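Local coordinates for hydrophilic protein, virA protein (Chromobacterium violaceum, PDB 3BO6) that probably acts as a phosphothreonine lyase effector, removing phosphate from phosphothreonine by elimination instead of hydrolysis, like the related effector SpvC, at residues A[100-111]-A[155-166]. Numbering follows the deposited sequence. Where two conformers were deposited one is given.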
# COMPACT_ATOMS: atom_id res chain seq x y z
N LEU A 100 5.49 -7.45 -9.13
CA LEU A 100 4.25 -6.94 -8.53
C LEU A 100 3.25 -6.34 -9.51
O LEU A 100 2.12 -6.08 -9.14
CB LEU A 100 4.58 -5.87 -7.48
CG LEU A 100 5.37 -6.35 -6.26
CD1 LEU A 100 5.57 -5.22 -5.26
CD2 LEU A 100 4.65 -7.53 -5.62
N SER A 101 3.66 -6.11 -10.75
CA SER A 101 2.79 -5.38 -11.66
C SER A 101 1.48 -6.14 -11.95
O SER A 101 0.43 -5.51 -12.14
CB SER A 101 3.51 -4.99 -12.95
OG SER A 101 3.87 -6.17 -13.66
N GLY A 102 1.54 -7.47 -11.98
CA GLY A 102 0.32 -8.26 -12.14
C GLY A 102 -0.74 -7.91 -11.11
O GLY A 102 -1.92 -7.75 -11.42
N LEU A 103 -0.30 -7.80 -9.86
CA LEU A 103 -1.18 -7.46 -8.74
C LEU A 103 -1.53 -5.97 -8.71
O LEU A 103 -2.68 -5.61 -8.51
CB LEU A 103 -0.53 -7.87 -7.41
CG LEU A 103 -0.66 -9.37 -7.07
CD1 LEU A 103 0.36 -9.80 -6.01
CD2 LEU A 103 -2.08 -9.70 -6.64
N LEU A 104 -0.54 -5.11 -8.92
CA LEU A 104 -0.80 -3.68 -8.76
C LEU A 104 -1.72 -3.11 -9.84
O LEU A 104 -2.37 -2.08 -9.64
CB LEU A 104 0.52 -2.90 -8.72
CG LEU A 104 1.37 -3.12 -7.47
CD1 LEU A 104 2.75 -2.47 -7.63
CD2 LEU A 104 0.66 -2.55 -6.24
N PHE A 105 -1.74 -3.75 -11.01
CA PHE A 105 -2.64 -3.35 -12.09
C PHE A 105 -3.86 -4.26 -12.21
O PHE A 105 -4.62 -4.17 -13.16
CB PHE A 105 -1.89 -3.29 -13.43
CG PHE A 105 -0.92 -2.16 -13.54
CD1 PHE A 105 0.43 -2.37 -13.29
CD2 PHE A 105 -1.35 -0.89 -13.90
CE1 PHE A 105 1.35 -1.32 -13.37
CE2 PHE A 105 -0.44 0.17 -13.98
CZ PHE A 105 0.90 -0.05 -13.73
N SER A 106 -4.05 -5.16 -11.24
CA SER A 106 -5.14 -6.13 -11.33
C SER A 106 -6.52 -5.49 -11.27
O SER A 106 -6.76 -4.59 -10.45
CB SER A 106 -5.02 -7.15 -10.20
OG SER A 106 -6.15 -8.02 -10.14
N VAL A 107 -7.45 -5.99 -12.09
CA VAL A 107 -8.85 -5.57 -12.02
C VAL A 107 -9.44 -5.86 -10.63
O VAL A 107 -10.44 -5.26 -10.20
CB VAL A 107 -9.69 -6.30 -13.09
CG1 VAL A 107 -9.63 -7.81 -12.89
CG2 VAL A 107 -11.13 -5.82 -13.06
N ASP A 108 -8.81 -6.80 -9.91
CA ASP A 108 -9.29 -7.22 -8.60
C ASP A 108 -8.55 -6.56 -7.44
O ASP A 108 -8.87 -6.83 -6.28
CB ASP A 108 -9.19 -8.75 -8.47
CG ASP A 108 -10.03 -9.49 -9.50
OD1 ASP A 108 -11.18 -9.08 -9.76
OD2 ASP A 108 -9.52 -10.49 -10.05
N SER A 109 -7.58 -5.70 -7.73
CA SER A 109 -6.83 -5.07 -6.65
C SER A 109 -7.72 -4.14 -5.85
O SER A 109 -8.51 -3.40 -6.43
CB SER A 109 -5.67 -4.25 -7.21
OG SER A 109 -5.12 -3.45 -6.15
N PRO A 110 -7.59 -4.16 -4.51
CA PRO A 110 -8.34 -3.22 -3.68
C PRO A 110 -7.65 -1.86 -3.55
O PRO A 110 -8.19 -1.02 -2.85
CB PRO A 110 -8.35 -3.92 -2.32
CG PRO A 110 -7.06 -4.64 -2.28
CD PRO A 110 -6.75 -5.07 -3.72
N ILE A 111 -6.51 -1.65 -4.20
CA ILE A 111 -5.75 -0.42 -4.09
C ILE A 111 -5.97 0.45 -5.33
O ILE A 111 -5.51 0.11 -6.43
CB ILE A 111 -4.24 -0.71 -3.89
CG1 ILE A 111 -4.02 -1.56 -2.62
CG2 ILE A 111 -3.43 0.62 -3.87
CD1 ILE A 111 -4.52 -0.91 -1.31
N THR A 155 -8.05 -6.53 1.37
CA THR A 155 -6.84 -5.74 1.51
C THR A 155 -5.78 -6.55 2.21
O THR A 155 -4.62 -6.59 1.78
CB THR A 155 -7.13 -4.43 2.24
OG1 THR A 155 -8.09 -3.69 1.48
CG2 THR A 155 -5.86 -3.59 2.36
N ARG A 156 -6.17 -7.21 3.30
CA ARG A 156 -5.24 -8.07 4.01
C ARG A 156 -4.73 -9.20 3.09
O ARG A 156 -3.52 -9.50 3.06
CB ARG A 156 -5.90 -8.64 5.26
CG ARG A 156 -4.98 -9.54 6.08
CD ARG A 156 -5.60 -9.89 7.43
NE ARG A 156 -4.78 -10.86 8.15
CZ ARG A 156 -4.67 -10.93 9.48
NH1 ARG A 156 -5.31 -10.05 10.25
NH2 ARG A 156 -3.90 -11.86 10.03
N GLN A 157 -5.65 -9.83 2.37
CA GLN A 157 -5.28 -10.87 1.42
C GLN A 157 -4.32 -10.33 0.34
O GLN A 157 -3.39 -11.02 -0.08
CB GLN A 157 -6.54 -11.46 0.76
CG GLN A 157 -7.37 -12.36 1.70
CD GLN A 157 -6.84 -13.77 1.71
OE1 GLN A 157 -6.78 -14.42 0.66
NE2 GLN A 157 -6.44 -14.25 2.87
N PHE A 158 -4.56 -9.10 -0.11
CA PHE A 158 -3.72 -8.49 -1.15
C PHE A 158 -2.30 -8.33 -0.64
O PHE A 158 -1.33 -8.64 -1.34
CB PHE A 158 -4.35 -7.16 -1.60
CG PHE A 158 -3.71 -6.54 -2.81
CD1 PHE A 158 -3.91 -7.09 -4.06
CD2 PHE A 158 -2.95 -5.38 -2.69
CE1 PHE A 158 -3.35 -6.49 -5.20
CE2 PHE A 158 -2.39 -4.77 -3.80
CZ PHE A 158 -2.58 -5.34 -5.06
N ILE A 159 -2.16 -7.85 0.60
CA ILE A 159 -0.83 -7.66 1.18
C ILE A 159 -0.12 -9.01 1.29
O ILE A 159 1.06 -9.13 0.96
CB ILE A 159 -0.89 -6.95 2.57
CG1 ILE A 159 -0.89 -5.43 2.40
CG2 ILE A 159 0.30 -7.35 3.44
CD1 ILE A 159 -1.63 -4.92 1.20
N GLU A 160 -0.85 -10.04 1.71
CA GLU A 160 -0.25 -11.37 1.79
C GLU A 160 0.15 -11.89 0.40
O GLU A 160 1.16 -12.59 0.25
CB GLU A 160 -1.16 -12.31 2.60
CG GLU A 160 -1.19 -11.88 4.10
CD GLU A 160 -2.36 -12.43 4.91
OE1 GLU A 160 -3.23 -13.14 4.35
OE2 GLU A 160 -2.41 -12.15 6.13
N CYS A 161 -0.59 -11.53 -0.64
CA CYS A 161 -0.22 -11.90 -2.00
C CYS A 161 1.01 -11.14 -2.51
O CYS A 161 1.83 -11.68 -3.25
CB CYS A 161 -1.39 -11.65 -2.92
SG CYS A 161 -1.35 -12.75 -4.27
N LEU A 162 1.13 -9.87 -2.14
CA LEU A 162 2.30 -9.08 -2.50
C LEU A 162 3.53 -9.74 -1.88
O LEU A 162 4.57 -9.91 -2.53
CB LEU A 162 2.16 -7.63 -2.02
CG LEU A 162 1.04 -6.80 -2.66
CD1 LEU A 162 0.88 -5.48 -1.89
CD2 LEU A 162 1.29 -6.52 -4.15
N GLU A 163 3.41 -10.12 -0.61
CA GLU A 163 4.49 -10.78 0.12
C GLU A 163 4.85 -12.09 -0.58
O GLU A 163 6.03 -12.37 -0.78
CB GLU A 163 4.08 -11.06 1.57
CG GLU A 163 4.05 -9.83 2.48
CD GLU A 163 5.39 -9.53 3.12
OE1 GLU A 163 6.14 -10.48 3.45
OE2 GLU A 163 5.70 -8.33 3.32
N SER A 164 3.85 -12.89 -0.91
CA SER A 164 4.13 -14.18 -1.55
C SER A 164 4.79 -14.01 -2.92
O SER A 164 5.75 -14.72 -3.22
CB SER A 164 2.88 -15.08 -1.60
OG SER A 164 1.89 -14.58 -2.47
N ARG A 165 4.32 -13.07 -3.73
CA ARG A 165 4.92 -12.85 -5.04
C ARG A 165 6.36 -12.35 -4.92
O ARG A 165 7.21 -12.75 -5.71
CB ARG A 165 4.11 -11.87 -5.91
CG ARG A 165 2.97 -12.48 -6.77
CD ARG A 165 3.44 -13.58 -7.72
NE ARG A 165 2.48 -13.83 -8.80
CZ ARG A 165 2.34 -14.98 -9.45
NH1 ARG A 165 3.05 -16.06 -9.10
NH2 ARG A 165 1.46 -15.07 -10.44
N LEU A 166 6.65 -11.49 -3.94
CA LEU A 166 8.01 -10.98 -3.79
C LEU A 166 8.95 -12.10 -3.40
O LEU A 166 10.02 -12.24 -3.99
CB LEU A 166 8.07 -9.83 -2.77
CG LEU A 166 7.43 -8.56 -3.32
CD1 LEU A 166 7.10 -7.60 -2.17
CD2 LEU A 166 8.35 -7.89 -4.38
O HOH W 1 -9.18 -1.46 0.12
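The ring of F158 reaches from helix 155-166 into the bend where the chain leaves helix 100-104, and the tightest packing of the contact gathers round it. With CG anti to the backbone N (chi1 -171°), the phenyl group extends away from its own helix. P110 lies over one face in a CH-pi contact, its CD 3.7 Å from the ring centroid and offset toward the rim. At the edge, in the ring plane, L103 O lies 3.5 Å from F158 CZ; the same carbonyl accepts a hydrogen bond from S106 N. S109 OG comes obliquely to within 3.3 Å of F158 CZ while accepting a hydrogen bond from I111 N in an ST turn, which fixes the hydroxyl beside the ring. I111 CG1 adds a second oblique contact, near CE2. From helix 100-104, L103 is a knob in the hole formed by F158, C161, L162 and R165: its CD2 packs against F158 CE1 and its CD1 rests 3.6 Å from C161 O. L100 crosses L162 and L166 at about a right angle, with CD2 3.8 Å from L166 CG. Toward solvent, where R165, C161 and P110 are partly exposed, the contact is looser. R165 offers L103 its aliphatic CG, while its guanidinium forms salt bridges with E168 and E33. Beyond P110, a water donates to T155 OG1 at 2.8 Å and, over a longer 3.2 Å, to P110 O; S151 O also bonds that hydroxyl. L100 and L166 touch I86, L104 and L162 touch L136: the near-antiparallel helix pair (165°) packs on the antiparallel sheet, a helix-on-sheet layer of the alpha/beta phosphothreonine lyase fold.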